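Side-chain contacts in 3-oxoacyl-(acyl-carrier protein) synthase II (Thermus thermophilus, PDB 1J3N), which probably catalyses the decarboxylative condensation of malonyl-acyl-carrier protein with a growing acyl chain, the elongation step of fatty acid synthesis: residues K24-G29 against A348-Q353; R326-S331 against E380-K385. All blocks are in the same frame, centred on the assembly; numbering follows the deposited sequence.

Contact 1 (K24-G29 against A348-Q353); sequences KAQLAG and AIATVQ
Gln26 and Gln353 reach each other because both place CG beside the backbone N, at chi1 -67° in Gln26 and almost the same in Gln353, and both run extended from there. Their two carboxamides then meet between helix 19-28 and helix 343-357. Gln26 NE2 donates to Gln353 OE1 at 2.7 Å. The donor lies nearly on the line of the C=O bond, with a C=O...N angle of 164°. The N-H...O angle is only 135°, so the hydrogen bond is well off straight. The amide planes are only slightly turned against each other. The other end of the Gln26 amide faces the earlier turn of helix 343-357. There Gln26 OE1 stands 3.4 Å from Ala350 CB. A water donates to Gln26 OE1 at 2.7 Å and also donates to the backbone, with Ala350 O 3.0 Å from the water oxygen. Gln353 NE2 gives a hydrogen bond to Gln19 O, near the start of helix 19-28, and Phe22 packs against Ala350 and Gln353. The contact joins the N-terminal and C-terminal family regions of this thiolase-clan enzyme. Each amide has a partner at both its O and its N, which would disfavour flipping either one and implies a polar tie of defined amide orientation in a buried contact.

Contact 2 (R326-S331 against E380-K385); sequences RLMVSS and EPREAK
The end strand 328-330 of the mixed sheet of this thiolase-like fold meets the small two-stranded antiparallel sheet of 359-360 and 382-383 here. Strand 328-330 runs parallel to strand 297-299 in that mixed sheet, and Met328 forms backbone hydrogen bonds with Gly296 and Ile298. No hydrogen bond joins 326-331 to 380-385; the close approaches are between side chains. Met328 is central to them, and its CA is 9.5 Å from that of Arg382. The Met328 side chain bends at chi3, -77°, which turns CE toward Ala384 while SD stays beside Arg382. Arg382 sends CG anti to its own N, at chi1 -167°, and its chain crosses that of Met328 at a slant. Its NH1 lies 3.6 Å from Met328 SD and 3.7 Å from Met328 CG. The sulfur also lies 4.0 Å from Arg382 CD. The guanidinium has its main polar partner in Asp376, which forms a salt bridge with NH1. The salt bridge probably does more than the sulfur to place the guanidinium. Ile360 of the small sheet packs on both Met328 and Ala384. The contact is at the surface, and its tightest point is apolar: Met328 CE is 3.5 Å from Ala384 CB.

How the contacts relate
Contacts 1 and 2 are neighbours, with centres about 11 Å apart, on the same side of the chain's centre. Contact 1 is buried, with its centre about 13 Å from that of the chain; contact 2 is at the surface, about 19 Å out. They touch where helix 19-28 ends: Leu27 O lies 3.3 Å from Pro381 CG. Their segments alternate along the chain, because 326-331 precedes 348-353 and 380-385 follows it. Pro361 connects them further: Gln26 of contact 1 packs on it, and Ser330 OG of contact 2 is hydrogen-bonded to Pro361 O. No other chain of the dimer touches either contact.

Contact 1 (K24-G29 against A348-Q353)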
loop_
_atom_site.group_PDB
_atom_site.type_symbol
_atom_site.label_atom_id
_atom_site.label_comp_id
_atom_site.label_asym_id
_atom_site.label_seq_id
_atom_site.Cartn_x
_atom_site.Cartn_y
_atom_site.Cartn_z
ATOM N N LYS A 24 -6.277 22.873 19.763
ATOM C CA LYS A 24 -5.899 23.905 20.714
ATOM C C LYS A 24 -4.386 24.125 20.690
ATOM O O LYS A 24 -3.915 25.260 20.712
ATOM C CB LYS A 24 -6.337 23.513 22.129
ATOM C CG LYS A 24 -7.815 23.719 22.411
ATOM C CD LYS A 24 -8.100 23.604 23.909
ATOM C CE LYS A 24 -9.536 23.977 24.239
ATOM N NZ LYS A 24 -9.767 24.018 25.712
ATOM N N ALA A 25 -3.633 23.029 20.641
ATOM C CA ALA A 25 -2.171 23.084 20.620
ATOM C C ALA A 25 -1.631 23.799 19.378
ATOM O O ALA A 25 -0.596 24.477 19.435
ATOM C CB ALA A 25 -1.598 21.671 20.706
ATOM N N GLN A 26 -2.327 23.637 18.257
ATOM C CA GLN A 26 -1.934 24.282 17.004
ATOM C C GLN A 26 -2.083 25.792 17.150
ATOM O O GLN A 26 -1.181 26.559 16.792
ATOM C CB GLN A 26 -2.831 23.818 15.853
ATOM C CG GLN A 26 -2.698 22.360 15.470
ATOM C CD GLN A 26 -3.705 21.954 14.402
ATOM O OE1 GLN A 26 -3.692 22.476 13.285
ATOM N NE2 GLN A 26 -4.586 21.024 14.747
ATOM N N LEU A 27 -3.235 26.203 17.674
ATOM C CA LEU A 27 -3.551 27.614 17.871
ATOM C C LEU A 27 -2.603 28.282 18.843
ATOM O O LEU A 27 -2.459 29.504 18.843
ATOM C CB LEU A 27 -4.980 27.758 18.381
ATOM C CG LEU A 27 -6.031 27.181 17.435
ATOM C CD1 LEU A 27 -7.410 27.296 18.058
ATOM C CD2 LEU A 27 -5.965 27.919 16.112
ATOM N N ALA A 28 -1.967 27.472 19.678
ATOM C CA ALA A 28 -1.023 27.974 20.660
ATOM C C ALA A 28 0.375 28.003 20.068
ATOM O O ALA A 28 1.277 28.623 20.633
ATOM C CB ALA A 28 -1.047 27.096 21.900
ATOM N N GLY A 29 0.552 27.329 18.932
ATOM C CA GLY A 29 1.853 27.283 18.286
ATOM C C GLY A 29 2.815 26.382 19.038
ATOM O O GLY A 29 4.035 26.558 18.972
ATOM N N ALA A 348 -4.346 16.303 7.293
ATOM C CA ALA A 348 -5.671 16.399 6.705
ATOM C C ALA A 348 -6.609 16.788 7.845
ATOM O O ALA A 348 -7.581 17.521 7.648
ATOM C CB ALA A 348 -6.092 15.052 6.095
ATOM N N ILE A 349 -6.320 16.283 9.042
ATOM C CA ILE A 349 -7.128 16.612 10.203
ATOM C C ILE A 349 -7.022 18.111 10.496
ATOM O O ILE A 349 -8.033 18.792 10.704
ATOM C CB ILE A 349 -6.693 15.780 11.430
ATOM C CG1 ILE A 349 -7.027 14.295 11.174
ATOM C CG2 ILE A 349 -7.403 16.294 12.688
ATOM C CD1 ILE A 349 -6.753 13.364 12.334
ATOM N N ALA A 350 -5.795 18.623 10.492
ATOM C CA ALA A 350 -5.548 20.035 10.742
ATOM C C ALA A 350 -6.245 20.879 9.673
ATOM O O ALA A 350 -6.828 21.924 9.973
ATOM C CB ALA A 350 -4.039 20.314 10.737
ATOM N N THR A 351 -6.192 20.414 8.427
ATOM C CA THR A 351 -6.808 21.134 7.313
ATOM C C THR A 351 -8.327 21.158 7.438
ATOM O O THR A 351 -8.968 22.163 7.135
ATOM C CB THR A 351 -6.408 20.505 5.958
ATOM O OG1 THR A 351 -4.976 20.491 5.848
ATOM C CG2 THR A 351 -6.987 21.310 4.804
ATOM N N VAL A 352 -8.907 20.049 7.883
ATOM C CA VAL A 352 -10.351 19.981 8.070
ATOM C C VAL A 352 -10.756 20.864 9.251
ATOM O O VAL A 352 -11.808 21.496 9.217
ATOM C CB VAL A 352 -10.815 18.520 8.335
ATOM C CG1 VAL A 352 -12.239 18.499 8.856
ATOM C CG2 VAL A 352 -10.722 17.720 7.056
ATOM N N GLN A 353 -9.908 20.911 10.281
ATOM C CA GLN A 353 -10.173 21.717 11.478
ATOM C C GLN A 353 -10.139 23.216 11.171
ATOM O O GLN A 353 -10.892 23.989 11.761
ATOM C CB GLN A 353 -9.158 21.405 12.585
ATOM C CG GLN A 353 -9.239 19.984 13.139
ATOM C CD GLN A 353 -8.267 19.736 14.285
ATOM O OE1 GLN A 353 -7.085 20.075 14.197
ATOM N NE2 GLN A 353 -8.759 19.118 15.358
HETATM O O HOH W 1 -6.024 23.446 12.381
#

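Contact 2 (R326-S331 against E380-K385)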
loop_
_atom_site.group_PDB
_atom_site.type_symbol
_atom_site.label_atom_id
_atom_site.label_comp_id
_atom_site.label_asym_id
_atom_site.label_seq_id
_atom_site.Cartn_x
_atom_site.Cartn_y
_atom_site.Cartn_z
ATOM N N ARG A 326 -2.540 35.729 -2.748
ATOM C CA ARG A 326 -3.713 35.913 -1.900
ATOM C C ARG A 326 -3.985 34.673 -1.045
ATOM O O ARG A 326 -4.898 34.658 -0.220
ATOM C CB ARG A 326 -4.935 36.232 -2.768
ATOM C CG ARG A 326 -5.997 37.063 -2.059
ATOM C CD ARG A 326 -6.874 37.816 -3.057
ATOM N NE ARG A 326 -7.662 36.915 -3.893
ATOM C CZ ARG A 326 -8.512 37.316 -4.833
ATOM N NH1 ARG A 326 -8.687 38.610 -5.066
ATOM N NH2 ARG A 326 -9.195 36.423 -5.536
ATOM N N LEU A 327 -3.176 33.639 -1.245
ATOM C CA LEU A 327 -3.324 32.393 -0.504
ATOM C C LEU A 327 -2.720 32.491 0.882
ATOM O O LEU A 327 -1.919 33.376 1.161
ATOM C CB LEU A 327 -2.606 31.249 -1.228
ATOM C CG LEU A 327 -3.105 30.641 -2.534
ATOM C CD1 LEU A 327 -1.994 29.785 -3.122
ATOM C CD2 LEU A 327 -4.356 29.816 -2.287
ATOM N N MET A 328 -3.119 31.570 1.747
ATOM C CA MET A 328 -2.567 31.481 3.089
ATOM C C MET A 328 -1.999 30.075 3.111
ATOM O O MET A 328 -2.698 29.119 2.772
ATOM C CB MET A 328 -3.649 31.621 4.164
ATOM C CG MET A 328 -4.125 33.044 4.392
ATOM S SD MET A 328 -5.267 33.151 5.779
ATOM C CE MET A 328 -6.770 32.507 4.999
ATOM N N VAL A 329 -0.732 29.950 3.483
ATOM C CA VAL A 329 -0.090 28.648 3.514
ATOM C C VAL A 329 0.577 28.445 4.866
ATOM O O VAL A 329 1.268 29.335 5.362
ATOM C CB VAL A 329 0.993 28.538 2.397
ATOM C CG1 VAL A 329 1.499 27.104 2.287
ATOM C CG2 VAL A 329 0.425 29.004 1.059
ATOM N N SER A 330 0.353 27.291 5.483
ATOM C CA SER A 330 1.002 27.024 6.763
ATOM C C SER A 330 1.427 25.563 6.833
ATOM O O SER A 330 0.803 24.687 6.228
ATOM C CB SER A 330 0.084 27.386 7.945
ATOM O OG SER A 330 -0.842 26.361 8.251
ATOM N N SER A 331 2.512 25.310 7.552
ATOM C CA SER A 331 3.015 23.957 7.690
ATOM C C SER A 331 2.843 23.445 9.104
ATOM O O SER A 331 3.415 23.992 10.051
ATOM C CB SER A 331 4.493 23.888 7.307
ATOM O OG SER A 331 5.011 22.591 7.551
ATOM N N GLU A 380 1.242 33.555 12.536
ATOM C CA GLU A 380 0.334 33.528 13.681
ATOM C C GLU A 380 -1.062 33.067 13.249
ATOM O O GLU A 380 -1.494 33.348 12.133
ATOM C CB GLU A 380 0.236 34.921 14.311
ATOM C CG GLU A 380 1.277 35.211 15.380
ATOM C CD GLU A 380 1.040 34.415 16.658
ATOM O OE1 GLU A 380 1.126 33.168 16.619
ATOM O OE2 GLU A 380 0.764 35.041 17.706
ATOM N N PRO A 381 -1.779 32.343 14.131
ATOM C CA PRO A 381 -3.127 31.851 13.828
ATOM C C PRO A 381 -3.990 32.994 13.312
ATOM O O PRO A 381 -3.920 34.106 13.835
ATOM C CB PRO A 381 -3.615 31.331 15.176
ATOM C CG PRO A 381 -2.357 30.832 15.806
ATOM C CD PRO A 381 -1.375 31.944 15.490
ATOM N N ARG A 382 -4.808 32.726 12.301
ATOM C CA ARG A 382 -5.644 33.778 11.744
ATOM C C ARG A 382 -7.092 33.383 11.490
ATOM O O ARG A 382 -7.370 32.361 10.864
ATOM C CB ARG A 382 -5.032 34.280 10.439
ATOM C CG ARG A 382 -5.640 35.575 9.935
ATOM C CD ARG A 382 -4.999 35.967 8.621
ATOM N NE ARG A 382 -3.547 35.881 8.713
ATOM C CZ ARG A 382 -2.726 35.904 7.670
ATOM N NH1 ARG A 382 -3.214 36.014 6.440
ATOM N NH2 ARG A 382 -1.416 35.803 7.858
ATOM N N GLU A 383 -8.008 34.213 11.984
ATOM C CA GLU A 383 -9.437 33.995 11.791
ATOM C C GLU A 383 -9.705 34.220 10.313
ATOM O O GLU A 383 -9.465 35.310 9.793
ATOM C CB GLU A 383 -10.258 35.002 12.607
ATOM C CG GLU A 383 -10.626 34.581 14.031
ATOM C CD GLU A 383 -12.096 34.181 14.170
ATOM O OE1 GLU A 383 -12.956 34.809 13.511
ATOM O OE2 GLU A 383 -12.396 33.250 14.950
ATOM N N ALA A 384 -10.196 33.190 9.637
ATOM C CA ALA A 384 -10.487 33.282 8.213
ATOM C C ALA A 384 -11.490 32.210 7.821
ATOM O O ALA A 384 -11.389 31.063 8.256
ATOM C CB ALA A 384 -9.205 33.127 7.405
ATOM N N LYS A 385 -12.458 32.594 6.999
ATOM C CA LYS A 385 -13.498 31.682 6.546
ATOM C C LYS A 385 -13.294 31.297 5.081
ATOM O O LYS A 385 -13.866 31.916 4.179
ATOM C CB LYS A 385 -14.869 32.344 6.718
ATOM C CG LYS A 385 -16.057 31.520 6.219
ATOM C CD LYS A 385 -17.342 32.351 6.223
ATOM C CE LYS A 385 -18.541 31.551 5.724
ATOM N NZ LYS A 385 -18.876 30.423 6.638
#